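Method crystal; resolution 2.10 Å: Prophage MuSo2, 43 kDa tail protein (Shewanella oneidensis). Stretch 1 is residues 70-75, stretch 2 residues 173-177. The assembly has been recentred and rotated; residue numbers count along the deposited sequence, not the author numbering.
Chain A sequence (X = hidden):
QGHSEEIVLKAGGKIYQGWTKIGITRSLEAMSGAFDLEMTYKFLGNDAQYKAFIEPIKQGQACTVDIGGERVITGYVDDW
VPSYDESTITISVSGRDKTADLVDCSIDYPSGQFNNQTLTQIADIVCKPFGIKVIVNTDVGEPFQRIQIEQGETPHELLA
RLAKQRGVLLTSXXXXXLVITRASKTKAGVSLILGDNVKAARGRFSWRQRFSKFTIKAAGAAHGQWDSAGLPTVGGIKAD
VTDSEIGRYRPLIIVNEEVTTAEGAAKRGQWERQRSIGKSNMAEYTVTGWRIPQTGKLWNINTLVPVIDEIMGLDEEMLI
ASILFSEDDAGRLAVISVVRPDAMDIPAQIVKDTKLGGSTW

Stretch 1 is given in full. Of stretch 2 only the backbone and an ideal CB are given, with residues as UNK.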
# COMPACT_ATOMS: atom_id res chain seq x y z
N GLU A 70 13.03 -35.92 3.13
CA GLU A 70 14.10 -34.91 3.01
C GLU A 70 13.59 -33.55 3.46
O GLU A 70 12.51 -33.12 3.05
CB GLU A 70 14.63 -34.82 1.58
CG GLU A 70 15.80 -33.86 1.42
CD GLU A 70 16.36 -33.82 0.01
OE1 GLU A 70 15.87 -34.58 -0.86
OE2 GLU A 70 17.30 -33.03 -0.24
N ARG A 71 14.39 -32.87 4.28
CA ARG A 71 14.03 -31.59 4.86
C ARG A 71 13.97 -30.48 3.81
O ARG A 71 14.89 -30.31 3.01
CB ARG A 71 15.00 -31.22 5.99
CG ARG A 71 14.57 -30.02 6.83
CD ARG A 71 13.23 -30.25 7.58
NE ARG A 71 13.24 -31.45 8.42
CZ ARG A 71 13.90 -31.57 9.58
NH1 ARG A 71 14.59 -30.54 10.07
NH2 ARG A 71 13.86 -32.72 10.27
N VAL A 72 12.88 -29.73 3.82
CA VAL A 72 12.71 -28.59 2.93
C VAL A 72 12.85 -27.29 3.73
O VAL A 72 13.50 -26.34 3.29
CB VAL A 72 11.35 -28.66 2.18
CG1 VAL A 72 11.16 -27.44 1.25
CG2 VAL A 72 11.25 -29.94 1.37
N ILE A 73 12.24 -27.26 4.92
CA ILE A 73 12.21 -26.06 5.76
C ILE A 73 12.00 -26.44 7.22
O ILE A 73 11.21 -27.35 7.55
CB ILE A 73 11.14 -24.98 5.28
CG1 ILE A 73 11.36 -23.63 5.98
CG2 ILE A 73 9.66 -25.49 5.43
CD1 ILE A 73 10.51 -22.51 5.40
N THR A 74 12.72 -25.73 8.10
CA THR A 74 12.68 -25.96 9.54
C THR A 74 12.45 -24.62 10.24
O THR A 74 13.26 -23.67 10.12
CB THR A 74 14.01 -26.58 10.03
OG1 THR A 74 14.32 -27.75 9.26
CG2 THR A 74 13.96 -26.93 11.52
N GLY A 75 11.35 -24.52 10.98
CA GLY A 75 11.04 -23.28 11.68
C GLY A 75 9.92 -23.39 12.69
O GLY A 75 9.83 -24.37 13.42
N UNK A 173 19.85 -22.46 5.83
CA UNK A 173 19.82 -23.74 5.12
C UNK A 173 18.49 -24.43 5.40
O UNK A 173 17.66 -23.85 6.10
CB UNK A 173 20.99 -24.63 5.54
N UNK A 174 18.28 -25.63 4.87
CA UNK A 174 16.99 -26.31 5.07
C UNK A 174 16.72 -26.66 6.53
O UNK A 174 15.58 -26.93 6.91
CB UNK A 174 16.94 -27.59 4.23
N UNK A 175 17.77 -26.64 7.35
CA UNK A 175 17.64 -26.96 8.78
C UNK A 175 17.46 -25.70 9.65
O UNK A 175 17.40 -25.77 10.87
CB UNK A 175 18.87 -27.74 9.25
N UNK A 176 17.33 -24.54 8.99
CA UNK A 176 17.07 -23.29 9.70
C UNK A 176 18.29 -22.79 10.46
O UNK A 176 18.16 -22.04 11.44
CB UNK A 176 15.90 -23.47 10.67
N UNK A 177 19.47 -23.24 10.03
CA UNK A 177 20.74 -22.72 10.55
C UNK A 177 21.02 -21.43 9.83
O UNK A 177 20.69 -21.32 8.67
CB UNK A 177 21.89 -23.71 10.37

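Stretch 2 folds into a tight turn against the strand of stretch 1, and its rules come as much from the turn as from the contact. At position 173, the first corner of a type I turn, the CA-to-CB bond runs sideways and stretch 1 puts nothing within 5.5 Å of the CB. The backbone sets the demand instead: amides further along the turn come round toward this corner, so a short acceptor such as Asp, Asn or Ser would suit. The residue is Asp-173. Its OD1 accepts from the backbone N of 177 at 3.0 Å and, weakly, from the N of 175 at 2.9 Å, while its backbone O takes the N of 176 at 3.0 Å, closing the turn.

Position 174 lies closest to the strand, its CA 4.8 Å from Ile-73 CA. The CB points sideways, 3.6 Å from Arg-71 O and 3.8 Å from Val-72 O, so there is room beside the strand for a small side chain, and polar atoms there reward a hydroxyl; Ser, Thr, Ala or Val could all be considered. Thr-174 is found. Its OG1 lies 2.6 Å from a water that donates to Arg-71 O at 2.7 Å, and its CG2 packs 3.7 Å from Val-72 O. The backbone contributes regardless of side chain: Thr-74 OG1 donates to Thr-174 O at 2.8 Å.

At position 175 the CA-to-CB bond points away, yet the ideal CB of 175 is only 5.2 Å from Arg-71 NH1, and the same CB is 4.6 Å from Thr-74 OG1. A side chain long enough to return could lie along the arginine; an aromatic ring would offer a flat surface, an acid would offer charge, and a long aliphatic chain would also fit. Phe-175 takes the aromatic solution. With chi1 in m, its ring comes back over Arg-71, whose CB sits 4.2 Å from the centroid of the Phe-175 ring, over the face, in a CH-pi contact. Phe-175 CE2 lies over one face of the guanidinium, and NH1 of that group also donates to Thr-74 OG1 at 2.9 Å, linking the arginine to the threonine that grips the turn.

Position 176 leaves little choice. Its phi of 72° favours glycine, and an ideal CB, pointing toward the strand, would sit 2.7 Å from Thr-74 O, a clash. Gly-176 lets the backbone pass, its CA 3.9 Å from Thr-74 O.

Position 177 faces open space with respect to stretch 1, so many polar residues would do. Asn-177 serves the turn: its ND2 donates to Asp-173 OD2 at 2.9 Å.

Stretch 2, residues 173-177: DTFGN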
# COMPACT_ATOMS: atom_id res chain seq x y z
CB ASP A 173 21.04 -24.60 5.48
CG ASP A 173 21.10 -24.96 6.96
OD1 ASP A 173 20.05 -24.90 7.66
OD2 ASP A 173 22.19 -25.33 7.43
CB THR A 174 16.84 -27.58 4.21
OG1 THR A 174 17.78 -28.58 4.63
CG2 THR A 174 17.01 -27.27 2.72
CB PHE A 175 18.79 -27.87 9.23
CG PHE A 175 18.67 -29.28 8.69
CD1 PHE A 175 19.24 -29.63 7.46
CD2 PHE A 175 17.95 -30.25 9.38
CE1 PHE A 175 19.11 -30.93 6.94
CE2 PHE A 175 17.82 -31.55 8.87
CZ PHE A 175 18.40 -31.88 7.65
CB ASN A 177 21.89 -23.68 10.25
CG ASN A 177 21.73 -25.04 10.93
OD1 ASN A 177 21.35 -25.12 12.11
ND2 ASN A 177 22.09 -26.11 10.21
O HOH W 1 17.58 -30.81 3.24
O HOH W 2 14.82 -23.56 6.47
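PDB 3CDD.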